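Local coordinates for carbohydrate kinase (PDB 2NWH), which probably transfers a phosphate group from ATP to a sugar or sugar-like substrate, as other members of the pfkB (ribokinase) family do, at residues L7-A12 / R126-A131; G41-A46 / V56-P61; E130-S135 / T150-I155. One frame throughout, in Å; residues are numbered along the deposited sequence. Where two conformers were deposited one is given.

Interaction 1: residues L7-A12 / R126-A131; sequences LVLGGA and RAVREA
The peptide group joining Ala131 to Ile132 turns one flat face toward the strand, and the methyl CD2 of Leu7 rests almost squarely over it, 3.8 Å from Ala131 C. A second plane meets the same alanine: the guanidinium group of Arg57, on the neighbouring strand 55-63, presents a face to Ala131 CB. The contact illustrates how a helix is laid on the parallel part of the sheet in the three-layer alpha/beta/alpha core of the ribokinase fold. Strand 5-9 lies between strands 55-63 and 137-141, and helix 126-134, which runs on into strand 137-141, covers one side of it.

Two residues of the strand face the helix, and each meets one residue on its inward side. Leu7 points at the helix, and with CG anti to the backbone N (chi1 176°) its CD2 comes over the peptide; the same Leu7 CD2 is 3.8 Å from Ala131 CB. The small alanine thus lets the leucine come down to the helix backbone itself. One turn earlier, Val128 meets Leu9, methyl against methyl, with the two side chains crossing at a slant. Val8, between the two leucines, faces the other layer and packs on Ala46 of helix 41-51.

All four touching residues are buried, and no hydrogen bond crosses between the segments; the contact is made by packing, mostly of methyl groups. Polar bonding belongs to the strand's edges and to the turn after it: Leu7 and Leu9 share backbone hydrogen bonds with strand 137-141, and Gly11 N bonds to Asp141 OD2. On the helix side of Leu9, its CD2 stops 4.1 Å from Val128 CG1.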
ATOM      1  N   LEU A   7      -5.778  -4.623  10.787  1.00 13.11           N
ATOM      2  CA  LEU A   7      -4.416  -4.494  11.299  1.00 13.80           C
ATOM      3  C   LEU A   7      -3.442  -4.544  10.141  1.00 14.21           C
ATOM      4  O   LEU A   7      -3.499  -5.479   9.336  1.00 13.52           O
ATOM      5  CB  LEU A   7      -4.106  -5.626  12.266  1.00 14.40           C
ATOM      6  CG  LEU A   7      -2.669  -5.683  12.836  1.00 13.58           C
ATOM      7  CD1 LEU A   7      -2.459  -4.586  13.831  1.00 14.38           C
ATOM      8  CD2 LEU A   7      -2.472  -7.009  13.509  1.00 14.19           C
ATOM      9  N   VAL A   8      -2.550  -3.553  10.091  1.00 13.69           N
ATOM     10  CA  VAL A   8      -1.537  -3.425   9.043  1.00 12.43           C
ATOM     11  C   VAL A   8      -0.172  -3.746   9.616  1.00 13.51           C
ATOM     12  O   VAL A   8       0.214  -3.206  10.668  1.00 14.84           O
ATOM     13  CB  VAL A   8      -1.532  -2.018   8.464  1.00 12.64           C
ATOM     14  CG1 VAL A   8      -0.480  -1.899   7.349  1.00 11.52           C
ATOM     15  CG2 VAL A   8      -2.923  -1.693   7.919  1.00 11.29           C
ATOM     16  N   LEU A   9       0.553  -4.631   8.955  1.00 13.19           N
ATOM     17  CA  LEU A   9       1.928  -4.963   9.341  1.00 14.18           C
ATOM     18  C   LEU A   9       2.833  -4.693   8.137  1.00 15.57           C
ATOM     19  O   LEU A   9       2.756  -5.376   7.113  1.00 16.05           O
ATOM     20  CB  LEU A   9       2.021  -6.422   9.806  1.00 13.72           C
ATOM     21  CG  LEU A   9       1.043  -6.747  10.919  1.00 14.55           C
ATOM     22  CD1 LEU A   9      -0.164  -7.505  10.353  1.00 18.01           C
ATOM     23  CD2 LEU A   9       1.775  -7.655  11.946  1.00 19.67           C
ATOM     24  N   GLY A  10       3.681  -3.686   8.245  1.00 14.82           N
ATOM     25  CA  GLY A  10       4.371  -3.207   7.067  1.00 15.40           C
ATOM     26  C   GLY A  10       5.263  -2.033   7.373  1.00 16.22           C
ATOM     27  O   GLY A  10       5.676  -1.844   8.511  1.00 15.70           O
ATOM     28  N   GLY A  11       5.567  -1.275   6.333  1.00 15.33           N
ATOM     29  CA  GLY A  11       6.503  -0.203   6.437  1.00 17.11           C
ATOM     30  C   GLY A  11       5.839   1.089   6.772  1.00 17.46           C
ATOM     31  O   GLY A  11       4.664   1.347   6.434  1.00 17.20           O
ATOM     32  N   ALA A  12       6.615   1.917   7.453  1.00 17.69           N
ATOM     33  CA  ALA A  12       6.208   3.237   7.812  1.00 17.75           C
ATOM     34  C   ALA A  12       7.534   3.957   7.957  1.00 19.66           C
ATOM     35  O   ALA A  12       8.312   3.651   8.834  1.00 20.61           O
ATOM     36  CB  ALA A  12       5.391   3.221   9.137  1.00 17.63           C
ATOM     37  N   ARG A 126       3.400 -13.412  21.643  1.00 21.62           N
ATOM     38  CA  ARG A 126       1.987 -13.286  22.004  1.00 21.98           C
ATOM     39  C   ARG A 126       1.360 -11.943  21.635  1.00 21.11           C
ATOM     40  O   ARG A 126       0.216 -11.910  21.189  1.00 19.52           O
ATOM     41  CB  ARG A 126       1.767 -13.495  23.484  1.00 22.52           C
ATOM     42  CG  ARG A 126       1.658 -14.890  23.832  1.00 27.02           C
ATOM     43  CD  ARG A 126       1.493 -15.034  25.323  1.00 30.41           C
ATOM     44  NE  ARG A 126       1.194 -16.422  25.563  1.00 32.65           N
ATOM     45  CZ  ARG A 126       1.084 -17.000  26.757  1.00 31.09           C
ATOM     46  NH1 ARG A 126       1.264 -16.306  27.886  1.00 29.72           N
ATOM     47  NH2 ARG A 126       0.795 -18.287  26.790  1.00 24.84           N
ATOM     48  N   ALA A 127       2.083 -10.844  21.858  1.00 19.62           N
ATOM     49  CA  ALA A 127       1.487  -9.522  21.673  1.00 19.82           C
ATOM     50  C   ALA A 127       1.020  -9.293  20.230  1.00 20.25           C
ATOM     51  O   ALA A 127      -0.030  -8.663  20.007  1.00 21.84           O
ATOM     52  CB  ALA A 127       2.482  -8.398  22.135  1.00 20.22           C
ATOM     53  N   VAL A 128       1.764  -9.823  19.251  1.00 19.89           N
ATOM     54  CA  VAL A 128       1.402  -9.661  17.830  1.00 19.31           C
ATOM     55  C   VAL A 128       0.207 -10.597  17.536  1.00 19.96           C
ATOM     56  O   VAL A 128      -0.745 -10.199  16.871  1.00 18.16           O
ATOM     57  CB  VAL A 128       2.573  -9.995  16.878  1.00 20.26           C
ATOM     58  CG1 VAL A 128       2.098  -9.983  15.365  1.00 20.35           C
ATOM     59  CG2 VAL A 128       3.807  -9.044  17.116  1.00 20.51           C
ATOM     60  N   ARG A 129       0.253 -11.830  18.049  1.00 18.36           N
ATOM     61  CA  ARG A 129      -0.878 -12.756  17.834  0.60 19.10           C
ATOM     62  C   ARG A 129      -2.180 -12.197  18.386  1.00 18.10           C
ATOM     63  O   ARG A 129      -3.205 -12.323  17.758  1.00 19.19           O
ATOM     64  CB  ARG A 129      -0.630 -14.143  18.419  0.60 19.28           C
ATOM     65  CG  ARG A 129      -1.556 -15.179  17.758  0.60 20.07           C
ATOM     66  CD  ARG A 129      -1.265 -16.563  18.232  0.60 23.31           C
ATOM     67  NE  ARG A 129      -2.018 -17.489  17.411  0.60 23.41           N
ATOM     68  CZ  ARG A 129      -1.465 -18.272  16.500  0.60 25.51           C
ATOM     69  NH1 ARG A 129      -2.223 -19.114  15.796  0.60 25.69           N
ATOM     70  NH2 ARG A 129      -0.152 -18.243  16.326  0.60 24.98           N
ATOM     71  N   GLU A 130      -2.130 -11.560  19.545  1.00 18.57           N
ATOM     72  CA  GLU A 130      -3.301 -10.938  20.137  1.00 19.07           C
ATOM     73  C   GLU A 130      -3.790  -9.726  19.292  1.00 19.49           C
ATOM     74  O   GLU A 130      -4.987  -9.498  19.159  1.00 19.23           O
ATOM     75  CB  GLU A 130      -2.968 -10.486  21.555  1.00 20.17           C
ATOM     76  CG  GLU A 130      -2.746 -11.698  22.476  1.00 21.66           C
ATOM     77  CD  GLU A 130      -2.358 -11.315  23.885  1.00 28.48           C
ATOM     78  OE1 GLU A 130      -2.451 -10.137  24.271  1.00 30.52           O
ATOM     79  OE2 GLU A 130      -1.974 -12.232  24.618  1.00 33.03           O
ATOM     80  N   ALA A 131      -2.866  -8.956  18.748  1.00 16.45           N
ATOM     81  CA  ALA A 131      -3.275  -7.884  17.814  1.00 15.88           C
ATOM     82  C   ALA A 131      -4.058  -8.477  16.654  1.00 15.94           C
ATOM     83  O   ALA A 131      -5.141  -7.933  16.236  1.00 15.90           O
ATOM     84  CB  ALA A 131      -2.024  -7.087  17.293  1.00 16.69           C
TER

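Interaction 2: residues G41-A46 / V56-P61; sequences GGFNAA and VRIIAP
Ile58 supplies the main bump of this interface, and its CD1 enters a shallow hollow on the helix, floored by backbone at Gly42 and Phe43. Where glycine has no side chain, Ile58 CD1 comes to 4.0 Å from Gly42 C, and it sits closer still, 3.6 Å, to Phe43 CA. One wall of the hollow is the phenyl group of Phe43. Its edge, not its face, receives the isoleucine: Ile58 CD1 lies near the ring plane, 4.1 Å from Phe43 CD1, and the two side chains cross at roughly a right angle. A second side of the hollow is Ala46, whose CB is 4.3 Å from Ile58 CD1. An extended isoleucine chain, CG1 anti to the backbone N (chi1 -174°) and CD1 continuing outward (chi2 165°), gives the reach that this fit requires.

This is the pairing of a helix with the strand that follows it in the alpha/beta core of a ribokinase-type kinase: helix 41-51 turns back into strand 55-63, and the short segments run nearly antiparallel, at 167°, with axes 9.2 Å apart. The glycine-rich start of the helix resembles the first sequence signature of the pfkB family. It is tied to the sheet at Gly42 N, which hydrogen-bonds to Asp141 OD2.

A second, smaller fit lies nearer the turn. Val56 CG1 meets Ala46 CB at 3.7 Å, and both valine methyls also lie against the carbonyl oxygen of the alanine, with Val56 CG2 3.8 Å from Ala46 O. Val8 of the next strand fills in beside Val56 and Ile58, while the Phe43 ring reaches across to Val71, Ala74 and Ala75 of helix 66-77.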
ATOM      1  N   GLY A  41       4.368   1.985   1.979  1.00 17.19           N
ATOM      2  CA  GLY A  41       3.166   1.399   1.360  1.00 17.94           C
ATOM      3  C   GLY A  41       2.104   1.033   2.391  1.00 16.65           C
ATOM      4  O   GLY A  41       0.938   1.479   2.318  1.00 16.53           O
ATOM      5  N   GLY A  42       2.502   0.217   3.364  1.00 16.36           N
ATOM      6  CA  GLY A  42       1.554  -0.182   4.416  1.00 14.61           C
ATOM      7  C   GLY A  42       1.008   0.994   5.188  1.00 15.00           C
ATOM      8  O   GLY A  42      -0.210   1.075   5.442  1.00 14.17           O
ATOM      9  N   PHE A  43       1.882   1.924   5.590  1.00 15.00           N
ATOM     10  CA  PHE A  43       1.423   3.080   6.341  1.00 15.17           C
ATOM     11  C   PHE A  43       0.425   3.945   5.546  1.00 13.17           C
ATOM     12  O   PHE A  43      -0.618   4.397   6.084  1.00 13.04           O
ATOM     13  CB  PHE A  43       2.625   3.971   6.678  1.00 14.86           C
ATOM     14  CG  PHE A  43       2.300   5.122   7.570  1.00 18.57           C
ATOM     15  CD1 PHE A  43       2.146   4.932   8.942  1.00 21.97           C
ATOM     16  CD2 PHE A  43       2.216   6.418   7.060  1.00 20.16           C
ATOM     17  CE1 PHE A  43       1.860   6.017   9.775  1.00 25.63           C
ATOM     18  CE2 PHE A  43       1.944   7.495   7.909  1.00 20.91           C
ATOM     19  CZ  PHE A  43       1.779   7.288   9.246  1.00 21.01           C
ATOM     20  N   ASN A  44       0.724   4.150   4.275  1.00 13.02           N
ATOM     21  CA  ASN A  44      -0.146   4.989   3.417  1.00 13.33           C
ATOM     22  C   ASN A  44      -1.513   4.290   3.250  1.00 13.93           C
ATOM     23  O   ASN A  44      -2.584   4.932   3.345  1.00 13.76           O
ATOM     24  CB  ASN A  44       0.545   5.253   2.074  1.00 14.80           C
ATOM     25  CG  ASN A  44       1.682   6.274   2.183  1.00 16.83           C
ATOM     26  OD1 ASN A  44       1.788   6.970   3.164  1.00 16.94           O
ATOM     27  ND2 ASN A  44       2.553   6.312   1.196  1.00 17.87           N
ATOM     28  N   ALA A  45      -1.485   2.965   3.060  1.00 12.62           N
ATOM     29  CA  ALA A  45      -2.756   2.234   2.944  1.00 13.56           C
ATOM     30  C   ALA A  45      -3.531   2.308   4.270  1.00 13.86           C
ATOM     31  O   ALA A  45      -4.764   2.419   4.277  1.00 13.80           O
ATOM     32  CB  ALA A  45      -2.495   0.777   2.494  1.00 13.89           C
ATOM     33  N   ALA A  46      -2.815   2.255   5.411  1.00 14.22           N
ATOM     34  CA  ALA A  46      -3.471   2.304   6.731  1.00 13.87           C
ATOM     35  C   ALA A  46      -4.202   3.614   6.872  1.00 14.61           C
ATOM     36  O   ALA A  46      -5.359   3.612   7.295  1.00 14.43           O
ATOM     37  CB  ALA A  46      -2.448   2.179   7.883  1.00 14.81           C
ATOM     38  N   VAL A  56      -8.384   1.391  12.157  1.00 15.87           N
ATOM     39  CA  VAL A  56      -7.118   0.837  11.625  1.00 14.52           C
ATOM     40  C   VAL A  56      -6.032   0.935  12.670  1.00 15.04           C
ATOM     41  O   VAL A  56      -5.912   1.976  13.341  1.00 15.32           O
ATOM     42  CB  VAL A  56      -6.653   1.525  10.305  1.00 15.31           C
ATOM     43  CG1 VAL A  56      -5.370   0.817   9.722  1.00 16.06           C
ATOM     44  CG2 VAL A  56      -7.813   1.523   9.262  1.00 14.85           C
ATOM     45  N   ARG A  57      -5.266  -0.159  12.810  1.00 13.81           N
ATOM     46  CA  ARG A  57      -4.072  -0.182  13.666  1.00 14.70           C
ATOM     47  C   ARG A  57      -2.877  -0.609  12.795  1.00 14.88           C
ATOM     48  O   ARG A  57      -3.041  -1.418  11.857  1.00 16.49           O
ATOM     49  CB  ARG A  57      -4.280  -1.159  14.841  1.00 15.98           C
ATOM     50  CG  ARG A  57      -3.014  -1.478  15.643  1.00 15.89           C
ATOM     51  CD  ARG A  57      -3.342  -2.477  16.720  1.00 16.73           C
ATOM     52  NE  ARG A  57      -2.206  -2.784  17.600  1.00 16.17           N
ATOM     53  CZ  ARG A  57      -2.273  -3.671  18.592  1.00 19.91           C
ATOM     54  NH1 ARG A  57      -3.375  -4.374  18.774  1.00 17.59           N
ATOM     55  NH2 ARG A  57      -1.229  -3.887  19.372  1.00 20.00           N
ATOM     56  N   ILE A  58      -1.694  -0.069  13.076  1.00 13.94           N
ATOM     57  CA  ILE A  58      -0.477  -0.491  12.333  1.00 13.95           C
ATOM     58  C   ILE A  58       0.656  -0.904  13.289  1.00 14.19           C
ATOM     59  O   ILE A  58       0.876  -0.266  14.321  1.00 16.68           O
ATOM     60  CB  ILE A  58       0.026   0.573  11.292  1.00 14.59           C
ATOM     61  CG1 ILE A  58       1.207   0.012  10.452  1.00  9.99           C
ATOM     62  CG2 ILE A  58       0.405   1.964  11.980  1.00 16.41           C
ATOM     63  CD1 ILE A  58       1.474   0.862   9.190  1.00 15.99           C
ATOM     64  N   ILE A  59       1.378  -1.954  12.908  1.00 13.90           N
ATOM     65  CA  ILE A  59       2.599  -2.367  13.594  1.00 14.29           C
ATOM     66  C   ILE A  59       3.724  -2.253  12.552  1.00 14.74           C
ATOM     67  O   ILE A  59       3.737  -3.001  11.539  1.00 14.81           O
ATOM     68  CB  ILE A  59       2.497  -3.818  14.061  1.00 15.38           C
ATOM     69  CG1 ILE A  59       1.349  -4.000  15.048  1.00 14.26           C
ATOM     70  CG2 ILE A  59       3.840  -4.272  14.816  1.00 16.22           C
ATOM     71  CD1 ILE A  59       1.049  -5.546  15.312  1.00 16.78           C
ATOM     72  N   ALA A  60       4.613  -1.268  12.767  1.00 15.42           N
ATOM     73  CA  ALA A  60       5.795  -1.100  11.924  1.00 15.95           C
ATOM     74  C   ALA A  60       7.064  -0.994  12.777  1.00 15.25           C
ATOM     75  O   ALA A  60       7.029  -0.358  13.848  1.00 17.29           O
ATOM     76  CB  ALA A  60       5.647   0.129  11.089  1.00 15.80           C
ATOM     77  N   PRO A  61       8.187  -1.553  12.298  1.00 16.51           N
ATOM     78  CA  PRO A  61       9.483  -1.343  12.991  1.00 17.38           C
ATOM     79  C   PRO A  61       9.715   0.157  13.075  1.00 17.36           C
ATOM     80  O   PRO A  61       9.414   0.899  12.119  1.00 19.82           O
ATOM     81  CB  PRO A  61      10.496  -2.019  12.068  1.00 16.33           C
ATOM     82  CG  PRO A  61       9.698  -3.168  11.434  1.00 17.44           C
ATOM     83  CD  PRO A  61       8.367  -2.402  11.097  1.00 16.73           C
TER

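Interaction 3: residues E130-S135 / T150-I155; sequences EAIIAS and TALGLI
Helices 126-134 and 146-158 are consecutive in the alpha/beta core, separated by strand 137-141, and between residues 130-135 and 150-155 their contact is carried on one side by Ile132. Arg129, one turn earlier, also packs on the second helix, at Ile155 and Ala158. Ile132 projects from the first helix with CG1 anti to its carbonyl carbon (chi1 -66°), and a straight outer bond carries CD1 across to the second. There the methyl meets two residues one helical turn apart. Ile132 CD1 abuts Ile155 CG2 at 3.6 Å, the two side chains meeting nearly at right angles, and the same Ile132 CD1 touches Leu152 CD1 at 3.9 Å, approaching that leucine at a slant.

Leu152 starts out pointing past the contact, yet its end swings nearer to Ile132. Leu123 of the short helix 120-123 packs on both Leu152 and Ile155, and Leu7 of the sheet lies against Ile132, so Leu123 and Leu7 also pack on the buried junction.

Ile132 O accepts two bonds from Ser135, one from the backbone N and one from OG at 2.9 Å; the hydroxyl approaches at a C=O···O angle of 133°, only 15° out of the carbonyl plane. This folds the serine side chain back toward the preceding turn.

Across the interface itself, however, only methyl groups meet. With no donor or acceptor to set a direction, the fit of these two segments probably rests on the shape of the branched side chains and on burial of their hydrocarbon.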
ATOM      1  N   GLU A 130      -2.130 -11.560  19.545  1.00 18.57           N
ATOM      2  CA  GLU A 130      -3.301 -10.938  20.137  1.00 19.07           C
ATOM      3  C   GLU A 130      -3.790  -9.726  19.292  1.00 19.49           C
ATOM      4  O   GLU A 130      -4.987  -9.498  19.159  1.00 19.23           O
ATOM      5  CB  GLU A 130      -2.968 -10.486  21.555  1.00 20.17           C
ATOM      6  CG  GLU A 130      -2.746 -11.698  22.476  1.00 21.66           C
ATOM      7  CD  GLU A 130      -2.358 -11.315  23.885  1.00 28.48           C
ATOM      8  OE1 GLU A 130      -2.451 -10.137  24.271  1.00 30.52           O
ATOM      9  OE2 GLU A 130      -1.974 -12.232  24.618  1.00 33.03           O
ATOM     10  N   ALA A 131      -2.866  -8.956  18.748  1.00 16.45           N
ATOM     11  CA  ALA A 131      -3.275  -7.884  17.814  1.00 15.88           C
ATOM     12  C   ALA A 131      -4.058  -8.477  16.654  1.00 15.94           C
ATOM     13  O   ALA A 131      -5.141  -7.933  16.236  1.00 15.90           O
ATOM     14  CB  ALA A 131      -2.024  -7.087  17.293  1.00 16.69           C
ATOM     15  N   ILE A 132      -3.533  -9.581  16.123  1.00 17.09           N
ATOM     16  CA  ILE A 132      -4.193 -10.300  15.013  1.00 18.01           C
ATOM     17  C   ILE A 132      -5.611 -10.770  15.411  1.00 19.04           C
ATOM     18  O   ILE A 132      -6.589 -10.541  14.676  1.00 17.95           O
ATOM     19  CB  ILE A 132      -3.290 -11.452  14.456  1.00 18.54           C
ATOM     20  CG1 ILE A 132      -2.029 -10.827  13.797  1.00 18.61           C
ATOM     21  CG2 ILE A 132      -4.076 -12.349  13.465  1.00 17.91           C
ATOM     22  CD1 ILE A 132      -0.970 -11.789  13.348  1.00 16.25           C
ATOM     23  N   ILE A 133      -5.730 -11.350  16.605  1.00 18.49           N
ATOM     24  CA  ILE A 133      -7.008 -11.908  17.044  1.00 19.68           C
ATOM     25  C   ILE A 133      -8.038 -10.789  17.282  1.00 19.30           C
ATOM     26  O   ILE A 133      -9.269 -10.991  17.127  1.00 19.14           O
ATOM     27  CB  ILE A 133      -6.810 -12.777  18.325  1.00 19.43           C
ATOM     28  CG1 ILE A 133      -6.076 -14.081  17.965  1.00 19.55           C
ATOM     29  CG2 ILE A 133      -8.173 -13.059  19.005  1.00 20.56           C
ATOM     30  CD1 ILE A 133      -5.567 -14.884  19.221  1.00 19.17           C
ATOM     31  N   ALA A 134      -7.540  -9.613  17.660  1.00 18.91           N
ATOM     32  CA  ALA A 134      -8.398  -8.445  17.883  1.00 18.93           C
ATOM     33  C   ALA A 134      -8.873  -7.810  16.566  1.00 20.37           C
ATOM     34  O   ALA A 134      -9.797  -6.965  16.569  1.00 21.00           O
ATOM     35  CB  ALA A 134      -7.671  -7.408  18.704  1.00 18.79           C
ATOM     36  N   SER A 135      -8.255  -8.189  15.449  1.00 18.99           N
ATOM     37  CA  SER A 135      -8.575  -7.561  14.155  0.60 19.10           C
ATOM     38  C   SER A 135      -9.594  -8.385  13.362  1.00 19.12           C
ATOM     39  O   SER A 135      -9.875  -9.545  13.705  1.00 18.60           O
ATOM     40  CB  SER A 135      -7.301  -7.401  13.319  0.60 18.32           C
ATOM     41  OG  SER A 135      -7.085  -8.586  12.569  0.60 18.97           O
ATOM     42  N   THR A 150       5.889 -15.292   5.077  1.00 22.45           N
ATOM     43  CA  THR A 150       5.360 -16.663   5.141  1.00 22.60           C
ATOM     44  C   THR A 150       4.745 -17.014   6.516  1.00 22.79           C
ATOM     45  O   THR A 150       3.633 -17.600   6.584  1.00 21.83           O
ATOM     46  CB  THR A 150       6.453 -17.656   4.774  1.00 23.20           C
ATOM     47  OG1 THR A 150       7.096 -17.202   3.576  1.00 23.39           O
ATOM     48  CG2 THR A 150       5.886 -19.085   4.576  1.00 25.73           C
ATOM     49  N   ALA A 151       5.449 -16.651   7.602  1.00 21.27           N
ATOM     50  CA  ALA A 151       4.966 -16.923   8.951  1.00 20.54           C
ATOM     51  C   ALA A 151       3.652 -16.206   9.218  1.00 20.06           C
ATOM     52  O   ALA A 151       2.751 -16.795   9.842  1.00 19.70           O
ATOM     53  CB  ALA A 151       6.001 -16.527  10.002  1.00 20.85           C
ATOM     54  N   LEU A 152       3.568 -14.958   8.746  1.00 19.49           N
ATOM     55  CA  LEU A 152       2.323 -14.159   8.804  1.00 20.68           C
ATOM     56  C   LEU A 152       1.173 -14.873   8.083  1.00 21.06           C
ATOM     57  O   LEU A 152       0.060 -14.979   8.628  1.00 20.00           O
ATOM     58  CB  LEU A 152       2.509 -12.754   8.200  1.00 20.58           C
ATOM     59  CG  LEU A 152       1.267 -11.870   8.333  1.00 20.26           C
ATOM     60  CD1 LEU A 152       0.700 -11.792   9.790  1.00 20.94           C
ATOM     61  CD2 LEU A 152       1.485 -10.482   7.692  1.00 16.94           C
ATOM     62  N   GLY A 153       1.440 -15.371   6.873  1.00 22.28           N
ATOM     63  CA  GLY A 153       0.458 -16.202   6.164  1.00 24.19           C
ATOM     64  C   GLY A 153      -0.046 -17.415   6.995  1.00 25.80           C
ATOM     65  O   GLY A 153      -1.266 -17.643   7.120  1.00 25.67           O
ATOM     66  N   LEU A 154       0.870 -18.168   7.609  1.00 26.05           N
ATOM     67  CA  LEU A 154       0.462 -19.275   8.527  1.00 27.04           C
ATOM     68  C   LEU A 154      -0.438 -18.816   9.712  1.00 26.83           C
ATOM     69  O   LEU A 154      -1.424 -19.479  10.044  1.00 26.67           O
ATOM     70  CB  LEU A 154       1.676 -20.025   9.059  1.00 26.44           C
ATOM     71  CG  LEU A 154       2.213 -21.295   8.379  1.00 28.26           C
ATOM     72  CD1 LEU A 154       2.474 -21.124   6.919  1.00 30.90           C
ATOM     73  CD2 LEU A 154       3.507 -21.732   9.053  1.00 30.06           C
ATOM     74  N   ILE A 155      -0.103 -17.678  10.325  1.00 26.30           N
ATOM     75  CA  ILE A 155      -0.877 -17.138  11.452  1.00 25.94           C
ATOM     76  C   ILE A 155      -2.272 -16.716  11.017  1.00 25.98           C
ATOM     77  O   ILE A 155      -3.255 -17.057  11.671  1.00 24.92           O
ATOM     78  CB  ILE A 155      -0.175 -15.958  12.150  1.00 25.66           C
ATOM     79  CG1 ILE A 155       1.114 -16.417  12.824  1.00 25.68           C
ATOM     80  CG2 ILE A 155      -1.094 -15.354  13.204  1.00 26.09           C
ATOM     81  CD1 ILE A 155       1.942 -15.240  13.429  1.00 26.55           C
TER

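The three contacts form a continuous patch of one alpha/beta core. Interactions 1 and 2 have centres 9 Å apart and use neighbouring strands, 5-9 and 55-63, but take their helices from opposite sides of the sheet. Interactions 1 and 3, 7 Å apart, share helix 126-134 and residues Glu130 and Ala131; interactions 2 and 3 are 15 Å apart. Along the chain, interaction 2 opens and closes between the two halves of interaction 1, whose second half leads into interaction 3. Interactions 1 and 2 thus lie on two adjacent strands, and interaction 3 adds a helix-helix contact on the side of helix 126-134, joining parts of the first half of the chain.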